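PDB 1ZJ8: probable ferredoxin-dependent nitrite reductase NirA from Mycobacterium tuberculosis, which catalyses the ferredoxin-dependent six-electron reduction of sulfite to sulfide, using a siroheme and a [4Fe-4S] cluster, probably for the biosynthesis of sulfur-containing amino acids and cofactors. Local coordinates for residues 272-275 with 276-279; 222-226 with 227-231; 525-529 with 530-534. All blocks are in the same frame, centred on the assembly; numbering follows the deposited sequence.

Contact 1 of 3, residues 272-275 with 276-279; sequences VPLG and EVPE
V272 and V277 meet on the buried side of a short turn, where V272 CG1 lies 3.9 Å from V277 CG2 and the two branched side chains cross at a slant. The same V277 methyl also reaches the backbone, with CG2 3.5 Å from P273 O, and L274 CD1 touches it more distantly at 4.3 Å. V277 CG2 comes within range of all three residues because it lies beside its own backbone N, while CG1 is anti to that N (chi1 174°). L250 and A198 pack against V277 and L274 from beyond the turn. The arrangement is a strand-to-helix connection: strand 266-272 ends, a single 3-10 turn follows, and helix 277-291 begins with P278 in its first turn, where the missing N-H of a proline costs the helix no internal hydrogen bond. The turn is pinned by E276 N to P273 O, 3.0 Å, and by a weaker bond from V277 N to L274 O, 3.3 Å. The outer side is open to solvent: G275 is exposed, and the partly exposed, extended E276 chain crosses the P273 ring, its CD 3.5 Å from P273 CG; the carboxylate also forms a long, weak ion pair with R325.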
loop_
_atom_site.group_PDB
_atom_site.type_symbol
_atom_site.label_atom_id
_atom_site.label_comp_id
_atom_site.label_asym_id
_atom_site.label_seq_id
_atom_site.Cartn_x
_atom_site.Cartn_y
_atom_site.Cartn_z
ATOM N N VAL A 272 2.427 -20.746 13.196
ATOM C CA VAL A 272 1.696 -21.468 12.165
ATOM C C VAL A 272 2.667 -22.022 11.112
ATOM O O VAL A 272 3.362 -21.254 10.436
ATOM C CB VAL A 272 0.706 -20.521 11.467
ATOM C CG1 VAL A 272 -0.110 -21.262 10.407
ATOM C CG2 VAL A 272 -0.214 -19.850 12.499
ATOM N N PRO A 273 2.710 -23.354 10.940
ATOM C CA PRO A 273 3.672 -23.888 9.958
ATOM C C PRO A 273 3.216 -23.508 8.543
ATOM O O PRO A 273 2.017 -23.292 8.303
ATOM C CB PRO A 273 3.602 -25.400 10.192
ATOM C CG PRO A 273 2.185 -25.629 10.712
ATOM C CD PRO A 273 1.864 -24.412 11.535
ATOM N N LEU A 274 4.144 -23.404 7.609
ATOM C CA LEU A 274 3.790 -22.892 6.279
ATOM C C LEU A 274 2.560 -23.576 5.627
ATOM O O LEU A 274 1.753 -22.907 4.970
ATOM C CB LEU A 274 5.014 -22.952 5.352
ATOM C CG LEU A 274 4.830 -22.331 3.967
ATOM C CD1 LEU A 274 4.352 -20.871 4.027
ATOM C CD2 LEU A 274 6.136 -22.425 3.198
ATOM N N GLY A 275 2.430 -24.893 5.807
ATOM C CA GLY A 275 1.317 -25.656 5.236
ATOM C C GLY A 275 -0.082 -25.255 5.706
ATOM O O GLY A 275 -1.047 -25.387 4.974
ATOM N N GLU A 276 -0.182 -24.748 6.930
ATOM C CA GLU A 276 -1.460 -24.409 7.551
ATOM C C GLU A 276 -1.842 -22.924 7.352
ATOM O O GLU A 276 -2.922 -22.501 7.793
ATOM C CB GLU A 276 -1.407 -24.745 9.063
ATOM C CG GLU A 276 -1.675 -26.234 9.466
ATOM C CD GLU A 276 -1.175 -26.623 10.901
ATOM O OE1 GLU A 276 -1.028 -25.759 11.810
ATOM O OE2 GLU A 276 -0.913 -27.831 11.112
ATOM N N VAL A 277 -0.993 -22.150 6.665
ATOM C CA VAL A 277 -1.181 -20.699 6.541
ATOM C C VAL A 277 -2.446 -20.331 5.766
ATOM O O VAL A 277 -3.252 -19.541 6.265
ATOM C CB VAL A 277 0.099 -19.959 5.982
ATOM C CG1 VAL A 277 -0.164 -18.466 5.723
ATOM C CG2 VAL A 277 1.269 -20.104 6.949
ATOM N N PRO A 278 -2.629 -20.877 4.552
ATOM C CA PRO A 278 -3.875 -20.624 3.802
ATOM C C PRO A 278 -5.162 -20.914 4.606
ATOM O O PRO A 278 -6.159 -20.169 4.517
ATOM C CB PRO A 278 -3.749 -21.579 2.602
ATOM C CG PRO A 278 -2.293 -21.758 2.395
ATOM C CD PRO A 278 -1.682 -21.704 3.780
ATOM N N GLU A 279 -5.107 -21.997 5.378
ATOM C CA GLU A 279 -6.213 -22.470 6.223
ATOM C C GLU A 279 -6.560 -21.430 7.321
ATOM O O GLU A 279 -7.710 -21.021 7.528
ATOM C CB GLU A 279 -5.736 -23.763 6.897
ATOM C CG GLU A 279 -6.700 -24.897 6.971
ATOM C CD GLU A 279 -6.111 -26.070 7.784
ATOM O OE1 GLU A 279 -5.538 -25.837 8.885
ATOM O OE2 GLU A 279 -6.237 -27.235 7.325
#

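Contact 2 of 3, residues 222-226 with 227-231; sequences AISGL and QDVAH
L226 and D228 are brought together by an inverse gamma turn centred on Q227, across which D228 N makes a weak hydrogen bond of 3.2 Å to L226 O as the chain leaves strand 219-224. Inside this bend the hydroxyl of S224 is the polar centre. Its OG stands 2.8 Å from L226 O and 3.1 Å from D228 OD1, two acceptors within reach of one hydroxyl. The S224 hydroxyl reaches both because it is swung anti to its backbone N (chi1 173°), while the D228 carboxylate folds back over its own main chain (chi1 57°) to meet it. The other oxygen of D228 crosses the L226 side chain at a slant, with OD2 3.5 Å from L226 CD1, and it is also hydrogen-bonded to H342 NE2 and S182 OG. Toward the strand the bend is apolar: V229 sends CG1 to S224 CB at 3.8 Å and CG2 to A222 CB, also at 3.8 Å. Q227 turns outward, its amide NE2 bonded to E334 O. The loop leads on to strand 236-243, the parallel neighbour of 219-224 in a mixed sheet of the 4Fe-4S domain, and the A222 side chain is about 9 Å from the bound siroheme. With OD2 hydrogen-bonded to S182 and H342 and OD1 close to the S224 hydroxyl, the buried D228 carboxylate is probably stabilised as the anion, and it would in turn tend to favour a protonated H342.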
loop_
_atom_site.group_PDB
_atom_site.type_symbol
_atom_site.label_atom_id
_atom_site.label_comp_id
_atom_site.label_asym_id
_atom_site.label_seq_id
_atom_site.Cartn_x
_atom_site.Cartn_y
_atom_site.Cartn_z
ATOM N N ALA A 222 -0.592 -9.352 4.667
ATOM C CA ALA A 222 0.838 -9.389 4.442
ATOM C C ALA A 222 1.473 -10.721 4.898
ATOM O O ALA A 222 1.258 -11.160 6.028
ATOM C CB ALA A 222 1.462 -8.240 5.154
ATOM N N ILE A 223 2.267 -11.347 4.019
ATOM C CA ILE A 223 2.956 -12.610 4.338
ATOM C C ILE A 223 4.437 -12.609 3.901
ATOM O O ILE A 223 4.706 -12.521 2.702
ATOM C CB ILE A 223 2.239 -13.796 3.672
ATOM C CG1 ILE A 223 0.824 -13.952 4.241
ATOM C CG2 ILE A 223 3.023 -15.088 3.885
ATOM C CD1 ILE A 223 0.000 -14.970 3.525
ATOM N N SER A 224 5.377 -12.747 4.854
ATOM C CA SER A 224 6.815 -12.707 4.532
ATOM C C SER A 224 7.704 -13.335 5.617
ATOM O O SER A 224 7.404 -13.245 6.797
ATOM C CB SER A 224 7.259 -11.251 4.274
ATOM O OG SER A 224 8.668 -11.112 4.113
ATOM N N GLY A 225 8.810 -13.947 5.198
ATOM C CA GLY A 225 9.851 -14.398 6.117
ATOM C C GLY A 225 10.884 -13.332 6.461
ATOM O O GLY A 225 11.949 -13.653 6.999
ATOM N N LEU A 226 10.587 -12.079 6.102
ATOM C CA LEU A 226 11.275 -10.871 6.621
ATOM C C LEU A 226 10.210 -9.884 7.097
ATOM O O LEU A 226 9.062 -9.978 6.696
ATOM C CB LEU A 226 12.102 -10.172 5.524
ATOM C CG LEU A 226 13.390 -10.806 5.014
ATOM C CD1 LEU A 226 13.973 -9.975 3.865
ATOM C CD2 LEU A 226 14.392 -10.951 6.143
ATOM N N GLN A 227 10.585 -8.924 7.927
ATOM C CA GLN A 227 9.679 -7.812 8.264
ATOM C C GLN A 227 9.883 -6.668 7.261
ATOM O O GLN A 227 10.372 -5.613 7.642
ATOM C CB GLN A 227 9.944 -7.291 9.690
ATOM C CG GLN A 227 9.717 -8.287 10.847
ATOM C CD GLN A 227 10.445 -7.834 12.133
ATOM O OE1 GLN A 227 10.138 -6.777 12.680
ATOM N NE2 GLN A 227 11.411 -8.621 12.592
ATOM N N ASP A 228 9.534 -6.904 5.987
ATOM C CA ASP A 228 9.657 -5.889 4.914
ATOM C C ASP A 228 8.314 -5.561 4.266
ATOM O O ASP A 228 8.267 -5.075 3.138
ATOM C CB ASP A 228 10.661 -6.343 3.848
ATOM C CG ASP A 228 10.312 -7.689 3.237
ATOM O OD1 ASP A 228 9.165 -8.159 3.407
ATOM O OD2 ASP A 228 11.205 -8.289 2.607
ATOM N N VAL A 229 7.225 -5.820 4.991
ATOM C CA VAL A 229 5.859 -5.700 4.464
ATOM C C VAL A 229 4.905 -4.929 5.404
ATOM O O VAL A 229 3.692 -5.147 5.410
ATOM C CB VAL A 229 5.257 -7.119 4.151
ATOM C CG1 VAL A 229 6.045 -7.825 3.051
ATOM C CG2 VAL A 229 5.206 -7.990 5.405
ATOM N N ALA A 230 5.442 -4.008 6.184
ATOM C CA ALA A 230 4.621 -3.101 6.987
ATOM C C ALA A 230 3.467 -3.872 7.600
ATOM O O ALA A 230 2.303 -3.518 7.434
ATOM C CB ALA A 230 4.103 -1.935 6.123
ATOM N N HIS A 231 3.792 -4.944 8.302
ATOM C CA HIS A 231 2.761 -5.861 8.757
ATOM C C HIS A 231 1.935 -5.267 9.862
ATOM O O HIS A 231 0.727 -5.475 9.913
ATOM C CB HIS A 231 3.369 -7.167 9.224
ATOM C CG HIS A 231 4.337 -7.028 10.360
ATOM N ND1 HIS A 231 4.020 -7.385 11.655
ATOM C CD2 HIS A 231 5.629 -6.635 10.386
ATOM C CE1 HIS A 231 5.072 -7.200 12.430
ATOM N NE2 HIS A 231 6.064 -6.756 11.683
#

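Contact 3 of 3, residues 525-529 with 530-534; sequences HKVTS and DELGD
The turn that leads from edge strand 520-528 into helix 532-545 is closed by T528 and E531, through a side-chain-to-backbone bond that reaches three residues back along the chain. T528 N donates to E531 OE1 at 2.9 Å in a fairly straight bond, with an angle of 163° at the hydrogen. The oxygen is met on its anti side, with the donor 29° out of the carboxylate plane. In the main chain, E531 N bonds back to T528 O at 2.7 Å, so the same two residues are tied twice, once by a side chain and once by backbone alone. E531 spans the gap because its CG lies beside its own backbone N (chi1 -63°) and the chain beyond runs extended, laying the carboxylate across T528. The hydroxyl of T528 is modelled too close to that side chain for its position to be relied on. On the inner face of the turn, V527 supplies the apolar counterpart. Its CG1 touches E531 CB at 3.9 Å and L532 CD2 at 4.0 Å, crossing both side chains at a slant, while L532 CG lies 3.9 Å from S529 O. L532 packs between the sheet and helix 442-455, on F504 of strand 500-508, F488 of strand 486-494 and L448 of the helix; D534, further along, forms a salt bridge with R455 of that same helix.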
loop_
_atom_site.group_PDB
_atom_site.type_symbol
_atom_site.label_atom_id
_atom_site.label_comp_id
_atom_site.label_asym_id
_atom_site.label_seq_id
_atom_site.Cartn_x
_atom_site.Cartn_y
_atom_site.Cartn_z
ATOM N N HIS A 525 -0.591 24.412 13.966
ATOM C CA HIS A 525 0.379 24.143 12.908
ATOM C C HIS A 525 -0.285 23.799 11.578
ATOM O O HIS A 525 -1.062 22.847 11.471
ATOM C CB HIS A 525 1.288 22.992 13.342
ATOM C CG HIS A 525 2.650 23.028 12.730
ATOM N ND1 HIS A 525 3.161 24.147 12.106
ATOM C CD2 HIS A 525 3.630 22.092 12.687
ATOM C CE1 HIS A 525 4.387 23.893 11.683
ATOM N NE2 HIS A 525 4.695 22.653 12.024
ATOM N N LYS A 526 0.016 24.609 10.571
ATOM C CA LYS A 526 -0.379 24.339 9.204
ATOM C C LYS A 526 0.845 24.659 8.348
ATOM O O LYS A 526 1.517 25.662 8.584
ATOM C CB LYS A 526 -1.585 25.206 8.794
ATOM C CG LYS A 526 -2.935 24.854 9.484
ATOM C CD LYS A 526 -3.911 26.068 9.455
ATOM C CE LYS A 526 -5.360 25.702 9.844
ATOM N NZ LYS A 526 -6.406 26.659 9.329
ATOM N N VAL A 527 1.154 23.787 7.390
ATOM C CA VAL A 527 2.246 24.027 6.435
ATOM C C VAL A 527 1.645 24.071 5.037
ATOM O O VAL A 527 1.037 23.095 4.588
ATOM C CB VAL A 527 3.349 22.931 6.495
ATOM C CG1 VAL A 527 4.384 23.151 5.391
ATOM C CG2 VAL A 527 4.032 22.915 7.858
ATOM N N THR A 528 1.790 25.203 4.360
ATOM C CA THR A 528 1.251 25.330 3.019
ATOM C C THR A 528 2.088 24.535 2.044
ATOM O O THR A 528 3.290 24.353 2.239
ATOM C CB THR A 528 1.240 26.771 2.567
ATOM O OG1 THR A 528 2.415 27.422 3.066
ATOM C CG2 THR A 528 -0.007 27.479 3.086
ATOM N N SER A 529 1.443 24.077 0.981
ATOM C CA SER A 529 2.110 23.272 -0.027
ATOM C C SER A 529 3.345 23.952 -0.639
ATOM O O SER A 529 4.224 23.284 -1.144
ATOM C CB SER A 529 1.133 22.900 -1.126
ATOM O OG SER A 529 1.776 22.108 -2.093
ATOM N N ASP A 530 3.413 25.277 -0.610
ATOM C CA ASP A 530 4.609 25.974 -1.078
ATOM C C ASP A 530 5.742 25.875 -0.054
ATOM O O ASP A 530 6.915 25.886 -0.408
ATOM C CB ASP A 530 4.310 27.456 -1.340
ATOM C CG ASP A 530 3.157 27.668 -2.319
ATOM O OD1 ASP A 530 3.257 27.241 -3.500
ATOM O OD2 ASP A 530 2.147 28.271 -1.894
ATOM N N GLU A 531 5.391 25.790 1.222
ATOM C CA GLU A 531 6.389 25.797 2.298
ATOM C C GLU A 531 7.026 24.446 2.631
ATOM O O GLU A 531 7.887 24.401 3.508
ATOM C CB GLU A 531 5.753 26.319 3.595
ATOM C CG GLU A 531 5.247 27.760 3.566
ATOM C CD GLU A 531 4.363 28.107 4.789
ATOM O OE1 GLU A 531 3.623 27.207 5.274
ATOM O OE2 GLU A 531 4.404 29.280 5.252
ATOM N N LEU A 532 6.608 23.354 1.988
ATOM C CA LEU A 532 7.048 22.020 2.412
ATOM C C LEU A 532 8.566 21.902 2.455
ATOM O O LEU A 532 9.114 21.376 3.418
ATOM C CB LEU A 532 6.491 20.929 1.495
ATOM C CG LEU A 532 4.996 20.588 1.497
ATOM C CD1 LEU A 532 4.711 19.522 0.482
ATOM C CD2 LEU A 532 4.576 20.101 2.850
ATOM N N GLY A 533 9.236 22.388 1.409
ATOM C CA GLY A 533 10.697 22.374 1.334
ATOM C C GLY A 533 11.330 23.259 2.377
ATOM O O GLY A 533 12.329 22.891 2.994
ATOM N N ASP A 534 10.754 24.437 2.577
ATOM C CA ASP A 534 11.213 25.345 3.625
ATOM C C ASP A 534 11.132 24.679 4.986
ATOM O O ASP A 534 12.088 24.686 5.757
ATOM C CB ASP A 534 10.345 26.608 3.674
ATOM C CG ASP A 534 10.461 27.467 2.429
ATOM O OD1 ASP A 534 11.588 27.793 2.022
ATOM O OD2 ASP A 534 9.415 27.852 1.875
#

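Along the chain the order is contact 2, contact 1, contact 3. Contacts 1 and 2 belong to one mixed sheet: contact 2 follows strand 219-224 and contact 1 follows strand 266-272. Their centres are about 16 Å apart and they touch, V277 CG1 lying 4.1 Å from I223 CD1. Contact 3 ends strand 520-528 of the mixed sheet in the second 4Fe-4S domain, its centre about 47 Å from that of contact 1 and about 33 Å from that of contact 2. Contacts 1 and 3, on opposite sides of the chain's centre, both join a strand to the helix that follows; strands 266-272 and 520-528 are each fifth in their sheet, consistent with two related 4Fe-4S domains.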